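Local coordinates for protein Abbfa_003403 (Acinetobacter baumannii, PDB 4ZXH) that probably builds a peptide product as a nonribosomal peptide synthetase that links condensation, adenylation, peptidyl carrier and thioesterase domains in one chain, at residues L260-V265 with F316-V320; D308-R314 with H448-V454; S1098-A1104 with L1238-T1242; K1051-V1055 with R1094-P1099. All blocks are in the same frame, centred on the assembly; numbering follows the deposited sequence.

Contact 1: residues L260-V265 with F316-V320; sequences LSGFYV and FTQQV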
loop_
_atom_site.group_PDB
_atom_site.type_symbol
_atom_site.label_atom_id
_atom_site.label_comp_id
_atom_site.label_asym_id
_atom_site.label_seq_id
_atom_site.Cartn_x
_atom_site.Cartn_y
_atom_site.Cartn_z
ATOM N N LEU A 260 3.031 -25.247 15.871
ATOM C CA LEU A 260 2.732 -24.613 14.589
ATOM C C LEU A 260 1.225 -24.668 14.360
ATOM O O LEU A 260 0.615 -23.667 13.989
ATOM C CB LEU A 260 3.491 -25.291 13.448
ATOM C CG LEU A 260 3.182 -24.770 12.044
ATOM C CD1 LEU A 260 3.553 -23.314 11.964
ATOM C CD2 LEU A 260 3.903 -25.572 10.976
ATOM N N SER A 261 0.627 -25.833 14.616
ATOM C CA SER A 261 -0.827 -25.993 14.552
ATOM C C SER A 261 -1.546 -24.953 15.403
ATOM O O SER A 261 -2.498 -24.312 14.946
ATOM C CB SER A 261 -1.236 -27.389 15.004
ATOM O OG SER A 261 -0.805 -28.347 14.060
ATOM N N GLY A 262 -1.083 -24.789 16.639
ATOM C CA GLY A 262 -1.589 -23.751 17.514
ATOM C C GLY A 262 -1.508 -22.369 16.882
ATOM O O GLY A 262 -2.429 -21.572 17.023
ATOM N N PHE A 263 -0.421 -22.095 16.163
ATOM C CA PHE A 263 -0.216 -20.775 15.578
ATOM C C PHE A 263 -1.219 -20.480 14.460
ATOM O O PHE A 263 -1.814 -19.405 14.440
ATOM C CB PHE A 263 1.215 -20.635 15.056
ATOM C CG PHE A 263 1.684 -19.213 14.950
ATOM C CD1 PHE A 263 1.079 -18.216 15.704
ATOM C CD2 PHE A 263 2.747 -18.875 14.130
ATOM C CE1 PHE A 263 1.501 -16.913 15.624
ATOM C CE2 PHE A 263 3.185 -17.560 14.053
ATOM C CZ PHE A 263 2.554 -16.577 14.796
ATOM N N TYR A 264 -1.409 -21.426 13.540
ATOM C CA TYR A 264 -2.454 -21.302 12.519
ATOM C C TYR A 264 -3.831 -21.059 13.151
ATOM O O TYR A 264 -4.554 -20.144 12.759
ATOM C CB TYR A 264 -2.535 -22.559 11.654
ATOM C CG TYR A 264 -1.467 -22.715 10.603
ATOM C CD1 TYR A 264 -1.429 -21.892 9.492
ATOM C CD2 TYR A 264 -0.526 -23.725 10.700
ATOM C CE1 TYR A 264 -0.473 -22.052 8.528
ATOM C CE2 TYR A 264 0.443 -23.887 9.742
ATOM C CZ TYR A 264 0.468 -23.051 8.662
ATOM O OH TYR A 264 1.438 -23.225 7.704
ATOM N N VAL A 265 -4.193 -21.891 14.125
ATOM C CA VAL A 265 -5.476 -21.740 14.800
ATOM C C VAL A 265 -5.611 -20.318 15.328
ATOM O O VAL A 265 -6.635 -19.680 15.126
ATOM C CB VAL A 265 -5.648 -22.757 15.951
ATOM C CG1 VAL A 265 -6.777 -22.338 16.873
ATOM C CG2 VAL A 265 -5.920 -24.133 15.387
ATOM N N PHE A 316 -6.835 -31.721 12.686
ATOM C CA PHE A 316 -6.117 -30.608 12.074
ATOM C C PHE A 316 -4.615 -30.597 12.393
ATOM O O PHE A 316 -3.795 -30.301 11.525
ATOM C CB PHE A 316 -6.740 -29.284 12.506
ATOM C CG PHE A 316 -5.973 -28.087 12.047
ATOM C CD1 PHE A 316 -6.040 -27.678 10.724
ATOM C CD2 PHE A 316 -5.175 -27.376 12.929
ATOM C CE1 PHE A 316 -5.325 -26.588 10.289
ATOM C CE2 PHE A 316 -4.459 -26.278 12.498
ATOM C CZ PHE A 316 -4.531 -25.884 11.173
ATOM N N THR A 317 -4.250 -30.897 13.634
ATOM C CA THR A 317 -2.836 -31.004 13.985
ATOM C C THR A 317 -2.154 -32.066 13.118
ATOM O O THR A 317 -1.048 -31.852 12.620
ATOM C CB THR A 317 -2.628 -31.361 15.462
ATOM O OG1 THR A 317 -3.251 -30.376 16.293
ATOM C CG2 THR A 317 -1.163 -31.393 15.772
ATOM N N GLN A 318 -2.827 -33.201 12.923
ATOM C CA GLN A 318 -2.302 -34.257 12.053
ATOM C C GLN A 318 -2.187 -33.763 10.601
ATOM O O GLN A 318 -1.220 -34.076 9.898
ATOM C CB GLN A 318 -3.178 -35.516 12.135
ATOM C CG GLN A 318 -3.161 -36.187 13.518
ATOM C CD GLN A 318 -3.947 -37.495 13.569
ATOM O OE1 GLN A 318 -5.110 -37.560 13.158
ATOM N NE2 GLN A 318 -3.314 -38.538 14.089
ATOM N N GLN A 319 -3.169 -32.976 10.171
ATOM C CA GLN A 319 -3.190 -32.390 8.830
ATOM C C GLN A 319 -1.943 -31.524 8.594
ATOM O O GLN A 319 -1.348 -31.543 7.512
ATOM C CB GLN A 319 -4.489 -31.586 8.649
ATOM C CG GLN A 319 -4.689 -30.857 7.327
ATOM C CD GLN A 319 -6.141 -30.368 7.143
ATOM O OE1 GLN A 319 -7.083 -30.930 7.734
ATOM N NE2 GLN A 319 -6.319 -29.309 6.335
ATOM N N VAL A 320 -1.529 -30.791 9.625
ATOM C CA VAL A 320 -0.382 -29.900 9.500
ATOM C C VAL A 320 0.902 -30.713 9.480
ATOM O O VAL A 320 1.781 -30.486 8.650
ATOM C CB VAL A 320 -0.335 -28.861 10.648
ATOM C CG1 VAL A 320 1.016 -28.180 10.710
ATOM C CG2 VAL A 320 -1.456 -27.833 10.487
#
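Two helices of the condensation domain, a member of the chloramphenicol acetyltransferase-like superfamily, cross steeply here: the axes of 260-265 and 316-320 approach to 9.6 Å with their directions 112° apart. Ser261 lies opposite Thr317 at the closest CA pair, 5.4 Å apart. Apolar packing spreads from there. Leu260 CD2 lies 3.9 Å from Val320 CG1, Tyr264 CD2 lies 4.2 Å from Val320 CG2, and Val265 CG2 lies 3.9 Å from Phe316 CE2. The CA-to-CB bond of Phe316 points toward the partner helix, and the edge of its ring meets Tyr264, whose CB is 3.9 Å from Phe316 CZ. Polar groups take part without bonding across the interface: Ser261 OG and Thr317 OG1 bond within their own helices, to Gly257 O and Leu313 O, both one helical turn back, while Tyr264 OH bonds to Ile303 O of strand 302-306. Met305 of the same strand covers Tyr264, Phe316 and Val320, and Met445 of helix 428-447 covers Ser261 and Thr317. Ser261, the residue most covered in this contact, brings OG to 3.3 Å from Thr317 CA and 3.5 Å from Val320 CB.

Contact 2: residues D308-R314 with H448-V454; sequences DADQTLR and HPERKIV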
loop_
_atom_site.group_PDB
_atom_site.type_symbol
_atom_site.label_atom_id
_atom_site.label_comp_id
_atom_site.label_asym_id
_atom_site.label_seq_id
_atom_site.Cartn_x
_atom_site.Cartn_y
_atom_site.Cartn_z
ATOM N N ASP A 308 -9.896 -25.930 7.718
ATOM C CA ASP A 308 -11.272 -26.393 7.743
ATOM C C ASP A 308 -11.772 -26.345 9.194
ATOM O O ASP A 308 -11.427 -27.211 9.995
ATOM C CB ASP A 308 -11.349 -27.808 7.162
ATOM C CG ASP A 308 -12.749 -28.397 7.199
ATOM O OD1 ASP A 308 -13.746 -27.647 7.328
ATOM O OD2 ASP A 308 -12.840 -29.639 7.096
ATOM N N ALA A 309 -12.576 -25.338 9.532
ATOM C CA ALA A 309 -13.037 -25.129 10.914
ATOM C C ALA A 309 -13.808 -26.317 11.494
ATOM O O ALA A 309 -14.032 -26.398 12.703
ATOM C CB ALA A 309 -13.900 -23.872 10.993
ATOM N N ASP A 310 -14.206 -27.233 10.619
ATOM C CA ASP A 310 -14.984 -28.397 11.003
ATOM C C ASP A 310 -14.077 -29.484 11.578
ATOM O O ASP A 310 -14.526 -30.338 12.330
ATOM C CB ASP A 310 -15.769 -28.908 9.789
ATOM C CG ASP A 310 -16.829 -29.928 10.154
ATOM O OD1 ASP A 310 -17.236 -29.984 11.334
ATOM O OD2 ASP A 310 -17.260 -30.676 9.250
ATOM N N GLN A 311 -12.795 -29.442 11.230
ATOM C CA GLN A 311 -11.806 -30.385 11.761
ATOM C C GLN A 311 -11.661 -30.277 13.281
ATOM O O GLN A 311 -11.765 -29.192 13.845
ATOM C CB GLN A 311 -10.433 -30.152 11.107
ATOM C CG GLN A 311 -10.370 -30.399 9.600
ATOM C CD GLN A 311 -10.534 -31.864 9.235
ATOM O OE1 GLN A 311 -9.953 -32.745 9.873
ATOM N NE2 GLN A 311 -11.342 -32.134 8.211
ATOM N N THR A 312 -11.410 -31.394 13.950
ATOM C CA THR A 312 -11.038 -31.330 15.358
ATOM C C THR A 312 -9.585 -30.877 15.452
ATOM O O THR A 312 -8.871 -30.896 14.453
ATOM C CB THR A 312 -11.212 -32.684 16.064
ATOM O OG1 THR A 312 -10.180 -33.586 15.646
ATOM C CG2 THR A 312 -12.570 -33.279 15.741
ATOM N N LEU A 313 -9.134 -30.466 16.633
ATOM C CA LEU A 313 -7.733 -30.072 16.776
ATOM C C LEU A 313 -6.809 -31.253 16.543
ATOM O O LEU A 313 -5.699 -31.079 16.053
ATOM C CB LEU A 313 -7.448 -29.492 18.155
ATOM C CG LEU A 313 -8.286 -28.315 18.627
ATOM C CD1 LEU A 313 -7.820 -27.900 20.019
ATOM C CD2 LEU A 313 -8.192 -27.169 17.636
ATOM N N ARG A 314 -7.254 -32.450 16.925
ATOM C CA ARG A 314 -6.465 -33.647 16.670
ATOM C C ARG A 314 -6.297 -33.792 15.170
ATOM O O ARG A 314 -5.181 -33.796 14.650
ATOM C CB ARG A 314 -7.127 -34.898 17.254
ATOM C CG ARG A 314 -6.431 -36.202 16.862
ATOM C CD ARG A 314 -7.135 -37.426 17.430
ATOM N NE ARG A 314 -7.318 -37.340 18.880
ATOM C CZ ARG A 314 -6.518 -37.902 19.785
ATOM N NH1 ARG A 314 -5.455 -38.604 19.407
ATOM N NH2 ARG A 314 -6.781 -37.760 21.078
ATOM N N HIS A 448 -8.909 -29.817 25.818
ATOM C CA HIS A 448 -9.999 -30.379 25.020
ATOM C C HIS A 448 -9.585 -30.798 23.614
ATOM O O HIS A 448 -10.045 -30.206 22.642
ATOM C CB HIS A 448 -11.148 -29.379 24.924
ATOM C CG HIS A 448 -11.709 -28.989 26.252
ATOM N ND1 HIS A 448 -11.393 -27.800 26.875
ATOM C CD2 HIS A 448 -12.534 -29.650 27.098
ATOM C CE1 HIS A 448 -12.021 -27.735 28.036
ATOM N NE2 HIS A 448 -12.718 -28.845 28.196
ATOM N N PRO A 449 -8.746 -31.846 23.508
ATOM C CA PRO A 449 -8.150 -32.334 22.253
ATOM C C PRO A 449 -9.135 -32.583 21.107
ATOM O O PRO A 449 -8.749 -32.426 19.949
ATOM C CB PRO A 449 -7.503 -33.659 22.668
ATOM C CG PRO A 449 -7.234 -33.514 24.114
ATOM C CD PRO A 449 -8.355 -32.683 24.656
ATOM N N GLU A 450 -10.371 -32.966 21.415
ATOM C CA GLU A 450 -11.299 -33.403 20.378
ATOM C C GLU A 450 -12.252 -32.313 19.940
ATOM O O GLU A 450 -13.090 -32.537 19.069
ATOM C CB GLU A 450 -12.106 -34.612 20.853
ATOM C CG GLU A 450 -11.265 -35.860 21.115
ATOM C CD GLU A 450 -10.373 -36.238 19.940
ATOM O OE1 GLU A 450 -10.781 -36.039 18.771
ATOM O OE2 GLU A 450 -9.255 -36.737 20.190
ATOM N N ARG A 451 -12.130 -31.136 20.542
ATOM C CA ARG A 451 -13.022 -30.033 20.221
ATOM C C ARG A 451 -12.777 -29.553 18.787
ATOM O O ARG A 451 -11.641 -29.575 18.310
ATOM C CB ARG A 451 -12.838 -28.896 21.231
ATOM C CG ARG A 451 -13.883 -27.785 21.149
ATOM C CD ARG A 451 -13.805 -26.866 22.365
ATOM N NE ARG A 451 -14.553 -27.371 23.519
ATOM C CZ ARG A 451 -14.363 -26.953 24.769
ATOM N NH1 ARG A 451 -13.423 -26.058 25.041
ATOM N NH2 ARG A 451 -15.091 -27.449 25.753
ATOM N N LYS A 452 -13.853 -29.151 18.104
ATOM C CA LYS A 452 -13.791 -28.638 16.732
ATOM C C LYS A 452 -13.312 -27.190 16.698
ATOM O O LYS A 452 -13.688 -26.383 17.543
ATOM C CB LYS A 452 -15.162 -28.741 16.043
ATOM C CG LYS A 452 -15.548 -30.142 15.594
ATOM C CD LYS A 452 -16.875 -30.141 14.851
ATOM C CE LYS A 452 -17.173 -31.514 14.237
ATOM N NZ LYS A 452 -18.491 -31.542 13.519
ATOM N N ILE A 453 -12.485 -26.872 15.710
ATOM C CA ILE A 453 -11.878 -25.555 15.592
ATOM C C ILE A 453 -12.904 -24.415 15.658
ATOM O O ILE A 453 -12.633 -23.368 16.243
ATOM C CB ILE A 453 -11.052 -25.459 14.287
ATOM C CG1 ILE A 453 -9.879 -26.439 14.348
ATOM C CG2 ILE A 453 -10.547 -24.035 14.050
ATOM C CD1 ILE A 453 -8.890 -26.306 13.235
ATOM N N VAL A 454 -14.084 -24.619 15.085
ATOM C CA VAL A 454 -15.164 -23.638 15.221
ATOM C C VAL A 454 -15.668 -23.532 16.676
ATOM O O VAL A 454 -15.818 -22.423 17.201
ATOM C CB VAL A 454 -16.350 -23.966 14.272
ATOM C CG1 VAL A 454 -16.695 -25.460 14.305
ATOM C CG2 VAL A 454 -17.564 -23.129 14.618
#
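Each backbone makes a type I beta turn, Asp308 to Gln311 in one segment and His448 to Arg451 in the other, and the two are joined by a single beta bridge between Thr312 and Lys452, whose CA atoms are 4.1 Å apart. This pairing in the condensation domain ties the start of helix 313-329 to the loop after helix 428-447. Backbone hydrogen bonds run along it: Val454 N to Ala309 O (3.0 Å), Ile453 N to Gln311 O (3.1 Å) and Leu313 N to Arg451 O (3.1 Å), with a weak one from Arg314 N to Pro449 O (3.4 Å). Thr312 is also the N-cap of the helix, its OG1 accepting from Gln315 N. Leu313 CD2 packs 3.8 Å from Ile453 CG1, and Ile453 reaches on to Phe316. Two salt bridges add to the backbone bonds, Asp310 with Lys452 (OD1 to NZ, 3.0 Å) and Arg314 with Glu450. Beyond the pair, Val454 O accepts from Arg802 NH1 of the adenylation region, so the loop also meets the next domain. The Arg314-Glu450 salt bridge is very short, with NE only 2.4 Å from OE2.

Contact 3: residues S1098-A1104 with L1238-T1242; sequences SPGLIEA and LYFDT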
loop_
_atom_site.group_PDB
_atom_site.type_symbol
_atom_site.label_atom_id
_atom_site.label_comp_id
_atom_site.label_asym_id
_atom_site.label_seq_id
_atom_site.Cartn_x
_atom_site.Cartn_y
_atom_site.Cartn_z
ATOM N N SER A 1098 23.261 10.675 -32.420
ATOM C CA SER A 1098 24.077 11.888 -32.421
ATOM C C SER A 1098 24.301 12.461 -31.014
ATOM O O SER A 1098 23.382 12.496 -30.187
ATOM C CB SER A 1098 23.427 12.942 -33.319
ATOM O OG SER A 1098 24.055 14.194 -33.173
ATOM N N PRO A 1099 25.524 12.918 -30.738
ATOM C CA PRO A 1099 25.799 13.659 -29.493
ATOM C C PRO A 1099 24.834 14.843 -29.307
ATOM O O PRO A 1099 24.505 15.239 -28.190
ATOM C CB PRO A 1099 27.236 14.165 -29.685
ATOM C CG PRO A 1099 27.852 13.229 -30.669
ATOM C CD PRO A 1099 26.722 12.772 -31.581
ATOM N N GLY A 1100 24.371 15.396 -30.420
ATOM C CA GLY A 1100 23.429 16.490 -30.368
ATOM C C GLY A 1100 22.171 16.218 -29.548
ATOM O O GLY A 1100 21.522 17.167 -29.089
ATOM N N LEU A 1101 21.810 14.943 -29.374
ATOM C CA LEU A 1101 20.590 14.610 -28.641
ATOM C C LEU A 1101 20.778 14.724 -27.130
ATOM O O LEU A 1101 19.794 14.757 -26.389
ATOM C CB LEU A 1101 20.106 13.204 -28.978
ATOM C CG LEU A 1101 19.581 12.877 -30.380
ATOM C CD1 LEU A 1101 18.922 11.480 -30.413
ATOM C CD2 LEU A 1101 18.645 13.954 -30.937
ATOM N N ILE A 1102 22.034 14.805 -26.679
ATOM C CA ILE A 1102 22.333 14.810 -25.249
ATOM C C ILE A 1102 23.019 16.090 -24.750
ATOM O O ILE A 1102 22.795 16.521 -23.619
ATOM C CB ILE A 1102 23.203 13.604 -24.886
ATOM C CG1 ILE A 1102 22.459 12.306 -25.223
ATOM C CG2 ILE A 1102 23.584 13.638 -23.423
ATOM C CD1 ILE A 1102 22.902 11.668 -26.525
ATOM N N GLU A 1103 23.856 16.701 -25.580
ATOM C CA GLU A 1103 24.526 17.939 -25.184
ATOM C C GLU A 1103 24.274 19.032 -26.215
ATOM O O GLU A 1103 24.310 18.775 -27.412
ATOM C CB GLU A 1103 26.032 17.722 -25.006
ATOM C CG GLU A 1103 26.739 18.885 -24.335
ATOM C CD GLU A 1103 28.246 18.814 -24.485
ATOM O OE1 GLU A 1103 28.744 17.807 -25.031
ATOM O OE2 GLU A 1103 28.934 19.773 -24.065
ATOM N N ALA A 1104 24.014 20.250 -25.755
ATOM C CA ALA A 1104 23.718 21.335 -26.675
ATOM C C ALA A 1104 24.905 21.644 -27.596
ATOM O O ALA A 1104 26.064 21.601 -27.168
ATOM C CB ALA A 1104 23.300 22.566 -25.909
ATOM N N LEU A 1238 17.358 20.631 -28.478
ATOM C CA LEU A 1238 18.391 19.651 -28.784
ATOM C C LEU A 1238 17.977 18.825 -29.996
ATOM O O LEU A 1238 18.786 18.573 -30.890
ATOM C CB LEU A 1238 18.666 18.725 -27.593
ATOM C CG LEU A 1238 19.241 19.367 -26.328
ATOM C CD1 LEU A 1238 19.582 18.332 -25.283
ATOM C CD2 LEU A 1238 20.454 20.175 -26.694
ATOM N N TYR A 1239 16.712 18.424 -30.037
ATOM C CA TYR A 1239 16.258 17.503 -31.071
ATOM C C TYR A 1239 16.091 18.217 -32.394
ATOM O O TYR A 1239 16.379 17.665 -33.450
ATOM C CB TYR A 1239 14.939 16.821 -30.675
ATOM C CG TYR A 1239 15.015 16.085 -29.352
ATOM C CD1 TYR A 1239 16.235 15.613 -28.860
ATOM C CD2 TYR A 1239 13.867 15.866 -28.585
ATOM C CE1 TYR A 1239 16.309 14.945 -27.641
ATOM C CE2 TYR A 1239 13.931 15.202 -27.369
ATOM C CZ TYR A 1239 15.157 14.741 -26.901
ATOM O OH TYR A 1239 15.230 14.084 -25.693
ATOM N N PHE A 1240 15.611 19.448 -32.340
ATOM C CA PHE A 1240 15.439 20.220 -33.556
ATOM C C PHE A 1240 16.813 20.604 -34.102
ATOM O O PHE A 1240 17.072 20.426 -35.288
ATOM C CB PHE A 1240 14.574 21.462 -33.303
ATOM C CG PHE A 1240 14.174 22.179 -34.558
ATOM C CD1 PHE A 1240 13.788 21.463 -35.679
ATOM C CD2 PHE A 1240 14.171 23.562 -34.618
ATOM C CE1 PHE A 1240 13.422 22.113 -36.843
ATOM C CE2 PHE A 1240 13.803 24.217 -35.765
ATOM C CZ PHE A 1240 13.425 23.490 -36.887
ATOM N N ASP A 1241 17.700 21.091 -33.233
ATOM C CA ASP A 1241 19.061 21.473 -33.644
ATOM C C ASP A 1241 19.838 20.309 -34.261
ATOM O O ASP A 1241 20.523 20.478 -35.276
ATOM C CB ASP A 1241 19.846 22.038 -32.465
ATOM C CG ASP A 1241 19.461 23.475 -32.130
ATOM O OD1 ASP A 1241 18.700 24.128 -32.906
ATOM O OD2 ASP A 1241 19.938 23.948 -31.071
ATOM N N THR A 1242 19.731 19.128 -33.654
ATOM C CA THR A 1242 20.306 17.917 -34.245
ATOM C C THR A 1242 19.762 17.667 -35.654
ATOM O O THR A 1242 20.528 17.444 -36.603
ATOM C CB THR A 1242 20.042 16.689 -33.360
ATOM O OG1 THR A 1242 20.808 16.826 -32.162
ATOM C CG2 THR A 1242 20.458 15.412 -34.058
#
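Leu1238, Leu1101 and Thr1242 carry most of the surface covered where the loop 1098-1104 rests on helix 1233-1251. Leu1238 points its side chain into the loop: CD1 lies 3.7 Å from Leu1101 O, while CD2 reaches Ala1104, 3.5 Å from CA and 3.8 Å from CB. Leu1101 answers with CD2, 3.6 Å from Tyr1239 CD1. The fold is the alpha/beta hydrolase of the thioesterase domain. The loop follows strand 1093-1096, and the helix belongs to the long insertion between strands 1157-1163 and 1262-1267, consistent with the lid region of this family. An ST turn (Gly1100 N to Ser1098 OG, 3.0 Å) opens the loop's 3-10 turn at 1099-1101, which presents Gly1100 to Thr1242. There the fit is tight: Thr1242 OG1 donates to Leu1238 O (3.0 Å) in its own helix and sits 3.0 Å from Gly1100 C, and a CB on Gly1100 would fall 2.2 Å from Thr1242 OG1. Pro977, at the start of carrier helix 977-990, touches both Leu1101 and Tyr1239.

Contact 4: residues K1051-V1055 with R1094-P1099; sequences KPSIV and RAIQSP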
loop_
_atom_site.group_PDB
_atom_site.type_symbol
_atom_site.label_atom_id
_atom_site.label_comp_id
_atom_site.label_asym_id
_atom_site.label_seq_id
_atom_site.Cartn_x
_atom_site.Cartn_y
_atom_site.Cartn_z
ATOM N N LYS A 1051 25.102 11.295 -18.453
ATOM C CA LYS A 1051 25.825 11.332 -19.718
ATOM C C LYS A 1051 25.794 9.971 -20.413
ATOM O O LYS A 1051 26.687 9.144 -20.206
ATOM C CB LYS A 1051 27.274 11.775 -19.490
ATOM N N PRO A 1052 24.748 9.728 -21.227
ATOM C CA PRO A 1052 24.647 8.499 -22.025
ATOM C C PRO A 1052 25.740 8.413 -23.079
ATOM O O PRO A 1052 26.169 9.429 -23.622
ATOM C CB PRO A 1052 23.272 8.617 -22.690
ATOM C CG PRO A 1052 22.518 9.577 -21.841
ATOM C CD PRO A 1052 23.537 10.556 -21.347
ATOM N N SER A 1053 26.202 7.204 -23.352
ATOM C CA SER A 1053 27.069 6.979 -24.492
ATOM C C SER A 1053 26.261 7.166 -25.798
ATOM O O SER A 1053 25.038 6.987 -25.818
ATOM C CB SER A 1053 27.693 5.579 -24.408
ATOM O OG SER A 1053 28.437 5.267 -25.578
ATOM N N ILE A 1054 26.929 7.534 -26.884
ATOM C CA ILE A 1054 26.241 7.637 -28.168
ATOM C C ILE A 1054 26.139 6.282 -28.863
ATOM O O ILE A 1054 25.535 6.166 -29.928
ATOM C CB ILE A 1054 26.930 8.646 -29.110
ATOM C CG1 ILE A 1054 28.280 8.126 -29.603
ATOM C CG2 ILE A 1054 27.075 10.006 -28.433
ATOM C CD1 ILE A 1054 28.981 9.116 -30.504
ATOM N N VAL A 1055 26.716 5.257 -28.245
ATOM C CA VAL A 1055 26.554 3.878 -28.707
ATOM C C VAL A 1055 25.564 3.114 -27.834
ATOM O O VAL A 1055 25.698 3.063 -26.603
ATOM C CB VAL A 1055 27.886 3.097 -28.706
ATOM C CG1 VAL A 1055 27.647 1.687 -29.202
ATOM C CG2 VAL A 1055 28.942 3.792 -29.556
ATOM N N ARG A 1094 25.057 -2.761 -33.052
ATOM C CA ARG A 1094 25.305 -1.523 -32.338
ATOM C C ARG A 1094 24.856 -0.377 -33.208
ATOM O O ARG A 1094 25.013 -0.414 -34.423
ATOM C CB ARG A 1094 26.779 -1.389 -31.983
ATOM C CG ARG A 1094 27.318 -2.602 -31.271
ATOM C CD ARG A 1094 28.604 -2.294 -30.539
ATOM N NE ARG A 1094 28.960 -3.364 -29.619
ATOM C CZ ARG A 1094 30.027 -4.128 -29.769
ATOM N NH1 ARG A 1094 30.838 -3.918 -30.797
ATOM N NH2 ARG A 1094 30.288 -5.084 -28.885
ATOM N N ALA A 1095 24.270 0.631 -32.586
ATOM C CA ALA A 1095 23.715 1.760 -33.312
ATOM C C ALA A 1095 24.238 3.014 -32.660
ATOM O O ALA A 1095 24.527 3.015 -31.460
ATOM C CB ALA A 1095 22.175 1.740 -33.301
ATOM N N ILE A 1096 24.365 4.080 -33.442
ATOM C CA ILE A 1096 24.940 5.302 -32.917
ATOM C C ILE A 1096 24.004 6.488 -33.067
ATOM O O ILE A 1096 23.626 6.864 -34.177
ATOM C CB ILE A 1096 26.265 5.598 -33.599
ATOM C CG1 ILE A 1096 27.256 4.477 -33.274
ATOM C CG2 ILE A 1096 26.783 6.959 -33.172
ATOM C CD1 ILE A 1096 28.683 4.760 -33.677
ATOM N N GLN A 1097 23.616 7.071 -31.938
ATOM C CA GLN A 1097 22.836 8.304 -31.962
ATOM C C GLN A 1097 23.772 9.531 -31.999
ATOM O O GLN A 1097 24.940 9.445 -31.640
ATOM C CB GLN A 1097 21.919 8.370 -30.741
ATOM C CG GLN A 1097 22.676 8.569 -29.460
ATOM C CD GLN A 1097 21.783 8.486 -28.261
ATOM O OE1 GLN A 1097 20.554 8.503 -28.379
ATOM N NE2 GLN A 1097 22.391 8.356 -27.089
ATOM N N SER A 1098 23.261 10.675 -32.420
ATOM C CA SER A 1098 24.077 11.888 -32.421
ATOM C C SER A 1098 24.301 12.461 -31.014
ATOM O O SER A 1098 23.382 12.496 -30.187
ATOM C CB SER A 1098 23.427 12.942 -33.319
ATOM O OG SER A 1098 24.055 14.194 -33.173
ATOM N N PRO A 1099 25.524 12.918 -30.738
ATOM C CA PRO A 1099 25.799 13.659 -29.493
ATOM C C PRO A 1099 24.834 14.843 -29.307
ATOM O O PRO A 1099 24.505 15.239 -28.190
ATOM C CB PRO A 1099 27.236 14.165 -29.685
ATOM C CG PRO A 1099 27.852 13.229 -30.669
ATOM C CD PRO A 1099 26.722 12.772 -31.581
#
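The firmest tie across this pair is a backbone hydrogen bond from Gln1097 N to Ile1054 O, 2.9 Å long. Its neighbour is weak: the Gln1097 side chain turns back so that NE2 reaches Ser1053 O at 3.2 Å, letting one residue hold two consecutive carbonyls. Two CA-H...O contacts support them, Ile1096 CA to Ile1054 O (3.2 Å) and Val1055 CA to Ala1095 O (3.5 Å). Just before the strand, Ser1053 OG accepts from Val1055 N at 3.2 Å, forming an ST turn that bends the chain into line. Val1055 and Ile1096 then form an antiparallel, non-hydrogen-bonded pair with CA atoms 4.7 Å apart. Their side chains share one face of the sheet, Val1055 CG2 lying 4.1 Å from Ile1096 CG1. Ile1054, the most covered residue, spans the joint between strand and loop: CG1 is 4.0 Å from Ile1096 CG2, and CG2 is 4.0 Å from Pro1099 CG. In the alpha/beta hydrolase fold of the thioesterase this pairing starts one edge strand of the sheet, 1055-1057, reached from carrier helix 1037-1046. A salt bridge from Arg1094 to Glu1057 reinforces the same edge. Strand 1093-1096 is flanked on its other side by strand 1067-1070, while helix 1111-1125 covers the Val1055 face, with Glu1121 against Ile1054 and Val1055 and Tyr1118 against Pro1099.

Overall arrangement
Contacts 1 and 2 illustrate how chemistry can follow depth. Contact 1 is fully buried and relies on apolar packing, whereas contact 2, at the surface of the same condensation domain, relies on backbone hydrogen bonds and salt bridges. They share helix 313-329 and meet where Phe316 CG lies 3.6 Å from Ile453 CD1. Contacts 3 and 4, in the thioesterase with centres about 11 Å apart, are both partly buried and differ instead by element: backbone pairing at a sheet edge in contact 4, side-chain packing of a loop on a helix in contact 3. They share Ser1098 and Pro1099, and Ile1102 touches Gln1097 and Pro1052. The centres of contacts 1 and 3 are about 66 Å apart, on opposite sides of the chain's centre.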